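Local coordinates for branched-chain-amino-acid aminotransferase (Deinococcus radiodurans, PDB 3UZO), which probably catalyses the pyridoxal-phosphate-dependent exchange of the amino group between leucine, isoleucine or valine and 2-oxoglutarate, the final step in making branched-chain amino acids, at residues A[185-190]-A[226-231]; A[222-227]-A[237-242]; A[233-238]-A[285-290]; A[245-250]-A[295-300]. All coordinates share one frame; numbering follows the deposited sequence.

Interaction 1: A[185-190]-A[226-231]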
# COMPACT_ATOMS: atom_id res chain seq x y z
N PHE A 185 -4.86 -24.06 -3.22
CA PHE A 185 -4.90 -22.77 -2.55
C PHE A 185 -5.48 -22.96 -1.15
O PHE A 185 -6.16 -23.96 -0.89
CB PHE A 185 -5.74 -21.78 -3.37
CG PHE A 185 -5.15 -21.45 -4.72
CD1 PHE A 185 -5.13 -22.39 -5.74
CD2 PHE A 185 -4.59 -20.20 -4.95
CE1 PHE A 185 -4.55 -22.10 -6.98
CE2 PHE A 185 -4.01 -19.89 -6.19
CZ PHE A 185 -3.99 -20.84 -7.21
N ILE A 186 -5.21 -22.01 -0.26
CA ILE A 186 -5.68 -22.10 1.11
C ILE A 186 -6.28 -20.79 1.63
O ILE A 186 -5.82 -19.70 1.28
CB ILE A 186 -4.51 -22.54 2.03
CG1 ILE A 186 -4.99 -22.70 3.47
CG2 ILE A 186 -3.36 -21.53 1.93
CD1 ILE A 186 -3.94 -23.38 4.39
N THR A 187 -7.32 -20.91 2.44
CA THR A 187 -8.00 -19.76 3.03
C THR A 187 -7.07 -19.11 4.04
O THR A 187 -6.13 -19.74 4.52
CB THR A 187 -9.30 -20.19 3.75
OG1 THR A 187 -10.22 -20.72 2.79
CG2 THR A 187 -9.94 -19.01 4.45
N SER A 188 -7.34 -17.85 4.36
CA SER A 188 -6.54 -17.12 5.33
C SER A 188 -7.38 -16.16 6.16
O SER A 188 -8.41 -15.66 5.70
CB SER A 188 -5.44 -16.31 4.62
OG SER A 188 -4.68 -15.58 5.56
N ASP A 189 -6.95 -15.93 7.40
CA ASP A 189 -7.62 -15.00 8.30
C ASP A 189 -7.27 -13.57 7.89
O ASP A 189 -8.00 -12.63 8.22
CB ASP A 189 -7.18 -15.23 9.74
CG ASP A 189 -7.81 -16.46 10.37
OD1 ASP A 189 -7.37 -16.84 11.48
OD2 ASP A 189 -8.74 -17.04 9.76
N TYR A 190 -6.15 -13.41 7.19
CA TYR A 190 -5.70 -12.09 6.76
C TYR A 190 -6.51 -11.54 5.59
O TYR A 190 -7.12 -12.30 4.83
CB TYR A 190 -4.22 -12.12 6.36
CG TYR A 190 -3.27 -12.32 7.51
CD1 TYR A 190 -2.65 -13.55 7.72
CD2 TYR A 190 -2.96 -11.26 8.36
CE1 TYR A 190 -1.74 -13.73 8.76
CE2 TYR A 190 -2.05 -11.43 9.41
CZ TYR A 190 -1.44 -12.66 9.60
OH TYR A 190 -0.53 -12.83 10.63
N ILE A 226 -6.50 -17.90 -1.14
CA ILE A 226 -7.68 -17.43 -1.83
C ILE A 226 -8.35 -16.64 -0.73
O ILE A 226 -8.64 -17.17 0.34
CB ILE A 226 -8.61 -18.56 -2.32
CG1 ILE A 226 -7.94 -19.30 -3.48
CG2 ILE A 226 -9.93 -17.96 -2.80
CD1 ILE A 226 -8.84 -20.29 -4.19
N TYR A 227 -8.55 -15.35 -0.99
CA TYR A 227 -9.14 -14.47 0.00
C TYR A 227 -10.66 -14.48 0.02
O TYR A 227 -11.30 -14.71 -1.01
CB TYR A 227 -8.62 -13.04 -0.21
CG TYR A 227 -7.12 -12.92 -0.02
CD1 TYR A 227 -6.23 -13.29 -1.03
CD2 TYR A 227 -6.59 -12.48 1.19
CE1 TYR A 227 -4.84 -13.22 -0.83
CE2 TYR A 227 -5.22 -12.41 1.40
CZ TYR A 227 -4.35 -12.78 0.39
OH TYR A 227 -2.99 -12.71 0.62
N LEU A 228 -11.22 -14.23 1.20
CA LEU A 228 -12.65 -14.18 1.42
C LEU A 228 -13.03 -12.73 1.68
O LEU A 228 -12.16 -11.91 1.97
CB LEU A 228 -13.03 -15.05 2.62
CG LEU A 228 -12.55 -16.50 2.58
CD1 LEU A 228 -12.97 -17.24 3.85
CD2 LEU A 228 -13.12 -17.17 1.34
N ASP A 229 -14.32 -12.41 1.60
CA ASP A 229 -14.73 -11.03 1.82
C ASP A 229 -14.24 -10.57 3.19
O ASP A 229 -14.39 -11.28 4.20
CB ASP A 229 -16.24 -10.87 1.71
CG ASP A 229 -16.99 -11.54 2.84
OD1 ASP A 229 -17.11 -12.78 2.83
OD2 ASP A 229 -17.45 -10.80 3.74
N PRO A 230 -13.61 -9.38 3.25
CA PRO A 230 -13.06 -8.75 4.45
C PRO A 230 -14.05 -8.63 5.61
O PRO A 230 -13.76 -9.01 6.74
CB PRO A 230 -12.60 -7.37 3.96
CG PRO A 230 -12.34 -7.58 2.53
CD PRO A 230 -13.45 -8.49 2.08
N ALA A 231 -15.23 -8.09 5.32
CA ALA A 231 -16.25 -7.88 6.34
C ALA A 231 -16.76 -9.11 7.08
O ALA A 231 -17.07 -9.02 8.26
CB ALA A 231 -17.43 -7.13 5.75
O HOH W 1 -9.20 -13.72 3.45
O HOH W 2 -9.08 -16.41 2.89
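I186 and I226 join two chain stretches that run side by side as the continuation of the parallel strands 183-186 and 224-225. I226 N donates to I186 O at 3.1 Å, the one direct hydrogen bond across the pair, and approaches from above the carbonyl plane. Beyond it the backbones separate and water takes over. One water accepts from S188 N at 2.7 Å and lies 2.7 Å from I226 O. A second accepts from L228 N and sits 2.9 Å from Y190 O, with S188 O also close by. S188 OG accepts from Y190 N in an ST turn.

Among the side chains, F185 and I226 cross at about a right angle, F185 CB resting 3.3 Å from I226 CG1. A branched aliphatic group suits this buried place, where I226 also meets I311 and I314. T187 CG2, anti to its backbone N, reaches L228 CD1 at 3.6 Å, while T187 OG1 turns to H316 ND1; threonine thus serves an apolar and a polar neighbour at once. The Y227 ring offers its edge to Y190 O, with CD2 3.7 Å away.

Helix 204-219, which touches I186, Y190 and Y227, lies between the two parallel strands in sequence, and the whole is a beta-alpha-beta crossover.

Interaction 2: A[222-227]-A[237-242]. With PLP (pyridoxal-5'-phosphate), chain C.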
# COMPACT_ATOMS: atom_id res chain seq x y z
N PHE A 222 1.13 -24.61 -0.55
CA PHE A 222 0.05 -24.11 -1.39
C PHE A 222 0.60 -23.04 -2.33
O PHE A 222 1.56 -22.35 -1.99
CB PHE A 222 -1.07 -23.50 -0.55
CG PHE A 222 -1.80 -24.51 0.29
CD1 PHE A 222 -1.37 -24.80 1.58
CD2 PHE A 222 -2.92 -25.16 -0.21
CE1 PHE A 222 -2.05 -25.74 2.36
CE2 PHE A 222 -3.61 -26.10 0.56
CZ PHE A 222 -3.17 -26.39 1.85
N ALA A 223 -0.02 -22.91 -3.50
CA ALA A 223 0.41 -21.94 -4.49
C ALA A 223 0.18 -20.51 -3.99
O ALA A 223 1.03 -19.64 -4.18
CB ALA A 223 -0.35 -22.15 -5.80
N ASP A 224 -0.95 -20.29 -3.34
CA ASP A 224 -1.29 -18.97 -2.84
C ASP A 224 -2.53 -19.05 -1.95
O ASP A 224 -3.08 -20.12 -1.70
CB ASP A 224 -1.57 -18.05 -4.04
CG ASP A 224 -1.52 -16.56 -3.69
OD1 ASP A 224 -1.92 -15.75 -4.55
OD2 ASP A 224 -1.09 -16.20 -2.57
N VAL A 225 -2.96 -17.89 -1.47
CA VAL A 225 -4.13 -17.81 -0.62
C VAL A 225 -5.32 -17.38 -1.46
O VAL A 225 -5.18 -16.62 -2.42
CB VAL A 225 -3.93 -16.76 0.52
CG1 VAL A 225 -5.26 -16.42 1.17
CG2 VAL A 225 -2.95 -17.29 1.56
N ILE A 226 -6.50 -17.90 -1.14
CA ILE A 226 -7.68 -17.43 -1.83
C ILE A 226 -8.35 -16.64 -0.73
O ILE A 226 -8.64 -17.17 0.34
CB ILE A 226 -8.61 -18.56 -2.32
CG1 ILE A 226 -7.94 -19.30 -3.48
CG2 ILE A 226 -9.93 -17.96 -2.80
CD1 ILE A 226 -8.84 -20.29 -4.19
N TYR A 227 -8.55 -15.35 -0.99
CA TYR A 227 -9.14 -14.47 0.00
C TYR A 227 -10.66 -14.48 0.02
O TYR A 227 -11.30 -14.71 -1.01
CB TYR A 227 -8.62 -13.04 -0.21
CG TYR A 227 -7.12 -12.92 -0.02
CD1 TYR A 227 -6.23 -13.29 -1.03
CD2 TYR A 227 -6.59 -12.48 1.19
CE1 TYR A 227 -4.84 -13.22 -0.83
CE2 TYR A 227 -5.22 -12.41 1.40
CZ TYR A 227 -4.35 -12.78 0.39
OH TYR A 227 -2.99 -12.71 0.62
N GLU A 237 -13.25 -14.02 -2.67
CA GLU A 237 -12.92 -12.76 -3.32
C GLU A 237 -12.06 -13.09 -4.54
O GLU A 237 -12.54 -13.09 -5.67
CB GLU A 237 -12.15 -11.85 -2.35
CG GLU A 237 -13.03 -11.24 -1.26
CD GLU A 237 -13.59 -9.89 -1.67
OE1 GLU A 237 -12.80 -8.93 -1.80
OE2 GLU A 237 -14.83 -9.79 -1.86
N GLU A 238 -10.78 -13.37 -4.29
CA GLU A 238 -9.83 -13.73 -5.35
C GLU A 238 -8.55 -14.25 -4.71
O GLU A 238 -8.47 -14.34 -3.49
CB GLU A 238 -9.53 -12.50 -6.23
CG GLU A 238 -8.87 -11.33 -5.51
CD GLU A 238 -8.64 -10.13 -6.42
OE1 GLU A 238 -8.57 -10.32 -7.66
OE2 GLU A 238 -8.51 -8.99 -5.91
N ALA A 239 -7.55 -14.59 -5.53
CA ALA A 239 -6.28 -15.13 -5.02
C ALA A 239 -5.14 -14.14 -4.74
O ALA A 239 -4.07 -14.54 -4.29
CB ALA A 239 -5.77 -16.21 -5.97
N GLY A 240 -5.34 -12.85 -5.01
CA GLY A 240 -4.26 -11.93 -4.73
C GLY A 240 -3.27 -11.79 -5.87
O GLY A 240 -2.38 -10.94 -5.85
N ALA A 241 -3.42 -12.65 -6.88
CA ALA A 241 -2.57 -12.62 -8.06
C ALA A 241 -3.44 -13.12 -9.21
O ALA A 241 -2.97 -13.25 -10.34
CB ALA A 241 -1.36 -13.53 -7.88
N ALA A 242 -4.70 -13.39 -8.90
CA ALA A 242 -5.66 -13.87 -9.89
C ALA A 242 -7.10 -13.86 -9.37
O ALA A 242 -7.33 -13.95 -8.16
CB ALA A 242 -5.29 -15.29 -10.31
N1 PLP C . -6.19 -10.29 -9.11
C2 PLP C . -5.01 -9.67 -8.69
C2A PLP C . -4.82 -9.39 -7.20
C3 PLP C . -4.04 -9.33 -9.70
O3 PLP C . -2.89 -8.73 -9.34
C4 PLP C . -4.30 -9.63 -11.10
C4A PLP C . -3.20 -9.21 -12.16
C5 PLP C . -5.57 -10.29 -11.45
C6 PLP C . -6.49 -10.61 -10.45
C5A PLP C . -5.97 -10.66 -12.82
O4P PLP C . -6.17 -9.56 -13.67
P PLP C . -5.70 -9.60 -15.19
O1P PLP C . -4.23 -9.81 -15.31
O2P PLP C . -6.16 -8.22 -15.71
O3P PLP C . -6.58 -10.63 -15.85
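Y227 is bound through both polar atoms of its backbone: Y227 N donates to E238 O at 2.7 Å, nearly along the C=O axis, and Y227 O accepts from E237 N at 2.7 Å. Two consecutive glutamates therefore stand opposite one tyrosine, a classic beta bulge between stretches whose directions lie 151° apart. Further along no other N-H bond crosses between the chains, yet they stay close, and A239 CA makes a CA-H...O contact of 3.2 Å with V225 O. Alanine's small side chain suits this closely packed, buried place.

The Y227 ring turns its edge to the opposite backbone: CD1 lies 3.5 Å from E238 O, and A239 O is near the ring plane too. V225 CG1 sits over the centre of one ring face. G240 passes beside this ring with a phi of 86°, a backbone shape that calls for glycine, and its carbonyl carbon G240 C comes 3.2 Å from the cofactor methyl C2A. A242 CA lies over one face of the pyridine ring, 3.4 Å from C6 of pyridoxal phosphate.

The two glutamates have different destinations. E237 sends its carboxylate to S261 and S259. E238 CG stands between the backbone N and the carbonyl carbon (chi1 62°), and the extended chain beyond carries OE1 to 2.8 Å from the cofactor's N1, while OE2 accepts from L263 N. A carboxylate held at N1 is consistent with the usual chemistry of such aminotransferases, in which a negative neighbour favours a protonated pyridine nitrogen and so strengthens the ring as an electron sink.

Interaction 3: A[233-238]-A[285-290]. With PLP (pyridoxal-5'-phosphate), chain C.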
# COMPACT_ATOMS: atom_id res chain seq x y z
N HIS A 233 -15.78 -12.77 5.81
CA HIS A 233 -15.04 -13.99 5.47
C HIS A 233 -15.99 -15.16 5.21
O HIS A 233 -15.81 -16.26 5.73
CB HIS A 233 -14.05 -14.35 6.59
CG HIS A 233 -12.76 -13.59 6.52
ND1 HIS A 233 -11.54 -14.21 6.38
CD2 HIS A 233 -12.51 -12.26 6.53
CE1 HIS A 233 -10.59 -13.30 6.30
NE2 HIS A 233 -11.15 -12.11 6.39
N THR A 234 -17.00 -14.91 4.37
CA THR A 234 -17.98 -15.94 4.05
C THR A 234 -18.01 -16.28 2.56
O THR A 234 -18.39 -17.38 2.16
CB THR A 234 -19.39 -15.50 4.48
OG1 THR A 234 -19.77 -14.34 3.73
CG2 THR A 234 -19.40 -15.15 5.96
N THR A 235 -17.59 -15.32 1.74
CA THR A 235 -17.59 -15.52 0.31
C THR A 235 -16.18 -15.38 -0.26
O THR A 235 -15.32 -14.76 0.35
CB THR A 235 -18.52 -14.51 -0.38
OG1 THR A 235 -18.42 -14.65 -1.80
CG2 THR A 235 -18.15 -13.10 0.01
N ILE A 236 -15.95 -15.97 -1.42
CA ILE A 236 -14.65 -15.91 -2.07
C ILE A 236 -14.46 -14.58 -2.78
O ILE A 236 -15.38 -14.06 -3.40
CB ILE A 236 -14.49 -17.07 -3.07
CG1 ILE A 236 -14.47 -18.40 -2.31
CG2 ILE A 236 -13.22 -16.88 -3.91
CD1 ILE A 236 -14.43 -19.62 -3.20
N GLU A 237 -13.25 -14.02 -2.67
CA GLU A 237 -12.92 -12.76 -3.32
C GLU A 237 -12.06 -13.09 -4.54
O GLU A 237 -12.54 -13.09 -5.67
CB GLU A 237 -12.15 -11.85 -2.35
CG GLU A 237 -13.03 -11.24 -1.26
CD GLU A 237 -13.59 -9.89 -1.67
OE1 GLU A 237 -12.80 -8.93 -1.80
OE2 GLU A 237 -14.83 -9.79 -1.86
N GLU A 238 -10.78 -13.37 -4.29
CA GLU A 238 -9.83 -13.73 -5.35
C GLU A 238 -8.55 -14.25 -4.71
O GLU A 238 -8.47 -14.34 -3.49
CB GLU A 238 -9.53 -12.50 -6.23
CG GLU A 238 -8.87 -11.33 -5.51
CD GLU A 238 -8.64 -10.13 -6.42
OE1 GLU A 238 -8.57 -10.32 -7.66
OE2 GLU A 238 -8.51 -8.99 -5.91
N GLU A 285 -22.18 -13.51 -12.36
CA GLU A 285 -21.25 -12.84 -11.47
C GLU A 285 -22.04 -12.71 -10.17
O GLU A 285 -23.02 -11.97 -10.12
CB GLU A 285 -20.87 -11.45 -12.00
CG GLU A 285 -20.08 -11.48 -13.30
CD GLU A 285 -19.69 -10.09 -13.76
OE1 GLU A 285 -18.73 -9.52 -13.20
OE2 GLU A 285 -20.36 -9.57 -14.68
N GLY A 286 -21.63 -13.44 -9.15
CA GLY A 286 -22.35 -13.38 -7.89
C GLY A 286 -21.56 -13.94 -6.74
O GLY A 286 -20.35 -14.14 -6.84
N ASP A 287 -22.25 -14.22 -5.64
CA ASP A 287 -21.60 -14.75 -4.45
C ASP A 287 -21.28 -16.23 -4.57
O ASP A 287 -22.05 -17.01 -5.10
CB ASP A 287 -22.46 -14.54 -3.21
CG ASP A 287 -22.58 -13.08 -2.83
OD1 ASP A 287 -21.55 -12.38 -2.81
OD2 ASP A 287 -23.71 -12.64 -2.53
N ILE A 288 -20.11 -16.60 -4.05
CA ILE A 288 -19.69 -17.99 -4.03
C ILE A 288 -19.23 -18.18 -2.59
O ILE A 288 -18.13 -17.78 -2.23
CB ILE A 288 -18.51 -18.25 -4.99
CG1 ILE A 288 -18.93 -17.91 -6.42
CG2 ILE A 288 -18.06 -19.70 -4.87
CD1 ILE A 288 -17.95 -18.37 -7.49
N ARG A 289 -20.10 -18.77 -1.77
CA ARG A 289 -19.77 -19.00 -0.36
C ARG A 289 -18.71 -20.08 -0.24
O ARG A 289 -18.71 -21.05 -1.00
CB ARG A 289 -21.03 -19.42 0.41
CG ARG A 289 -22.12 -18.35 0.49
CD ARG A 289 -23.36 -18.87 1.22
NE ARG A 289 -23.04 -19.29 2.58
CZ ARG A 289 -22.99 -18.48 3.64
NH1 ARG A 289 -23.24 -17.19 3.50
NH2 ARG A 289 -22.67 -18.97 4.83
N ILE A 290 -17.79 -19.93 0.71
CA ILE A 290 -16.73 -20.92 0.88
C ILE A 290 -17.26 -22.24 1.41
O ILE A 290 -16.55 -23.24 1.40
CB ILE A 290 -15.60 -20.46 1.83
CG1 ILE A 290 -16.03 -19.23 2.63
CG2 ILE A 290 -14.33 -20.24 1.05
CD1 ILE A 290 -17.00 -19.54 3.73
N1 PLP C . -6.19 -10.29 -9.11
C2 PLP C . -5.01 -9.67 -8.69
C2A PLP C . -4.82 -9.39 -7.20
C3 PLP C . -4.04 -9.33 -9.70
O3 PLP C . -2.89 -8.73 -9.34
C4 PLP C . -4.30 -9.63 -11.10
C4A PLP C . -3.20 -9.21 -12.16
C5 PLP C . -5.57 -10.29 -11.45
C6 PLP C . -6.49 -10.61 -10.45
C5A PLP C . -5.97 -10.66 -12.82
O4P PLP C . -6.17 -9.56 -13.67
P PLP C . -5.70 -9.60 -15.19
O1P PLP C . -4.23 -9.81 -15.31
O2P PLP C . -6.16 -8.22 -15.71
O3P PLP C . -6.58 -10.63 -15.85
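I288 O is gripped by two donors. I236 N comes to it at 2.9 Å, nearly straight onto the carbonyl, whereas T235 OG1, 3.2 Å away, reaches it from well above the carbonyl plane. The hydroxyl stands anti to T235 N (chi1 175°), which turns it towards I288; the threonine thereby adds a side-chain bond to the backbone one. On the far side of R289, I290 N donates to T234 O at 3.0 Å with an N-H...O angle of 162°.

The two backbone bonds make a single beta bridge between T235 and R289, their CA atoms 4.2 Å apart. It attaches the loop leading to the cofactor-contacting E238 to the chain just after strand 282-286 of the mixed sheet. D229 OD1 accepts from both T234 N and T235 N.

Three isoleucines form the apolar flank, I236 and I288 buried and I290 nearer the surface. I236 and its two partners cross obliquely, CG1 of I236 lying 3.8 Å from CG2 of I290, and CD1 of I236 lying 4.0 Å from CG2 of I288. F244 touches both I236 and I288. R289 is exposed, as suits a long charged chain, and its NE forms a salt bridge with D291.

Interaction 4: A[245-250]-A[295-300]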
# COMPACT_ATOMS: atom_id res chain seq x y z
N PHE A 245 -12.80 -18.38 -10.53
CA PHE A 245 -14.01 -18.74 -11.27
C PHE A 245 -14.29 -20.20 -10.99
O PHE A 245 -13.40 -20.95 -10.59
CB PHE A 245 -13.88 -18.48 -12.78
CG PHE A 245 -12.98 -19.44 -13.50
CD1 PHE A 245 -11.62 -19.20 -13.62
CD2 PHE A 245 -13.51 -20.59 -14.10
CE1 PHE A 245 -10.79 -20.07 -14.33
CE2 PHE A 245 -12.70 -21.46 -14.81
CZ PHE A 245 -11.33 -21.20 -14.92
N ALA A 246 -15.54 -20.61 -11.17
CA ALA A 246 -15.91 -22.01 -10.96
C ALA A 246 -16.98 -22.40 -11.96
O ALA A 246 -17.70 -21.55 -12.49
CB ALA A 246 -16.42 -22.22 -9.52
N ILE A 247 -17.06 -23.70 -12.23
CA ILE A 247 -18.05 -24.23 -13.16
C ILE A 247 -19.00 -25.11 -12.35
O ILE A 247 -18.56 -25.96 -11.57
CB ILE A 247 -17.37 -25.08 -14.27
CG1 ILE A 247 -16.46 -24.21 -15.15
CG2 ILE A 247 -18.42 -25.70 -15.17
CD1 ILE A 247 -15.33 -23.56 -14.41
N THR A 248 -20.31 -24.91 -12.52
CA THR A 248 -21.30 -25.69 -11.79
C THR A 248 -21.21 -27.18 -12.09
O THR A 248 -20.65 -27.59 -13.12
CB THR A 248 -22.73 -25.20 -12.11
OG1 THR A 248 -22.93 -25.20 -13.53
CG2 THR A 248 -22.94 -23.79 -11.56
N GLN A 249 -21.76 -28.00 -11.20
CA GLN A 249 -21.73 -29.45 -11.35
C GLN A 249 -22.19 -29.98 -12.70
O GLN A 249 -21.60 -30.92 -13.23
CB GLN A 249 -22.54 -30.12 -10.23
CG GLN A 249 -21.83 -30.14 -8.87
CD GLN A 249 -20.49 -30.87 -8.90
OE1 GLN A 249 -20.20 -31.60 -9.85
NE2 GLN A 249 -19.68 -30.68 -7.86
N ASP A 250 -23.24 -29.38 -13.27
CA ASP A 250 -23.73 -29.84 -14.56
C ASP A 250 -22.86 -29.34 -15.71
O ASP A 250 -23.13 -29.63 -16.88
CB ASP A 250 -25.18 -29.38 -14.78
CG ASP A 250 -25.32 -27.87 -14.80
OD1 ASP A 250 -24.32 -27.17 -14.56
OD2 ASP A 250 -26.44 -27.39 -15.06
N LYS A 295 -20.91 -27.25 -4.89
CA LYS A 295 -21.82 -26.82 -5.94
C LYS A 295 -21.11 -26.73 -7.30
O LYS A 295 -21.76 -26.56 -8.34
CB LYS A 295 -22.38 -25.45 -5.55
CG LYS A 295 -23.45 -24.89 -6.45
CD LYS A 295 -23.74 -23.43 -6.12
CE LYS A 295 -23.94 -23.22 -4.62
NZ LYS A 295 -25.02 -24.09 -4.06
N PHE A 296 -19.79 -26.85 -7.30
CA PHE A 296 -19.04 -26.73 -8.55
C PHE A 296 -18.17 -27.92 -8.91
O PHE A 296 -17.43 -28.44 -8.06
CB PHE A 296 -18.17 -25.47 -8.51
CG PHE A 296 -18.91 -24.24 -8.06
CD1 PHE A 296 -18.93 -23.88 -6.72
CD2 PHE A 296 -19.61 -23.46 -8.98
CE1 PHE A 296 -19.64 -22.77 -6.29
CE2 PHE A 296 -20.33 -22.35 -8.56
CZ PHE A 296 -20.34 -22.00 -7.21
N SER A 297 -18.24 -28.32 -10.17
CA SER A 297 -17.47 -29.46 -10.67
C SER A 297 -16.00 -29.11 -10.97
O SER A 297 -15.16 -30.00 -11.05
CB SER A 297 -18.12 -30.01 -11.94
OG SER A 297 -18.11 -29.04 -12.97
N GLU A 298 -15.71 -27.82 -11.14
CA GLU A 298 -14.34 -27.37 -11.42
C GLU A 298 -14.14 -25.94 -10.93
O GLU A 298 -15.10 -25.17 -10.77
CB GLU A 298 -14.01 -27.35 -12.92
CG GLU A 298 -14.66 -28.40 -13.80
CD GLU A 298 -14.36 -28.16 -15.27
OE1 GLU A 298 -15.06 -28.72 -16.14
OE2 GLU A 298 -13.40 -27.40 -15.56
N ALA A 299 -12.88 -25.58 -10.70
CA ALA A 299 -12.53 -24.23 -10.26
C ALA A 299 -11.14 -23.88 -10.79
O ALA A 299 -10.31 -24.75 -11.02
CB ALA A 299 -12.55 -24.14 -8.74
N GLY A 300 -10.90 -22.59 -10.99
CA GLY A 300 -9.61 -22.14 -11.48
C GLY A 300 -9.36 -20.69 -11.12
O GLY A 300 -10.27 -19.98 -10.69
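F296 lies across A246 and I247 of the neighbouring strand, and its side chain can be followed outward atom by atom. CB touches I247 O at 3.1 Å. CG, anti to the carbonyl carbon (chi1 -48°), comes 3.5 Å from A246 CB, as does CD2, so the methyl sits over one ring face in a CH-pi contact, 3.8 Å from the centroid. CD1 and CE2 stay a little farther from the same methyl, and CE1 reaches I288. K295 CB lies over the opposite face, towards the rim. Alanine suits this place because a single methyl can rest on the ring face.

F245 meets G300 in a similar way. Its CD1 stands 3.3 Å from G300 O, and G300 CA lies over the ring face; glycine, without a side chain, lets the phenyl ring lie directly on the backbone. F254 meets the same ring with planes about 15° apart.

Backbone bonds set the pairing. F245 N donates to G300 O and G300 N to F245 O, both at 3.0 Å. I247 N donates to E298 O at 2.9 Å. I247 O then receives weak bonds from both S297 N and E298 N, while S297 OG donates to T248 O at 2.9 Å, so the serine hydroxyl reinforces the place where the register shifts. E298 carries its carboxylate to T333 OG1 and V332 N, in the first turn of helix 331-344.

Strands 245-248 and 298-300 run antiparallel at 167°, and S297 and E298 opposite I247 make a classic beta bulge in the mixed sheet of this class-IV aminotransferase.

Interactions 1 and 2 have centres 8 Å apart and share I226 and Y227: the same short run pairs with strand 183-186 on one side and with the cofactor-contacting stretch on the other. Interaction 3 uses the middle of the same loop, sharing E237 and E238 with interaction 2, and I226 CG2 touches I236 CG2 at 3.6 Å. Interaction 4 is 13 Å from interaction 3, centre to centre, and the two meet where I288 CG2 packs 3.7 Å from F296 CE1. Of the four, interaction 2 has the most contacts with pyridoxal phosphate, whereas in interaction 4 the F245 side chain stays about 10 Å from it. All four reach one mixed sheet.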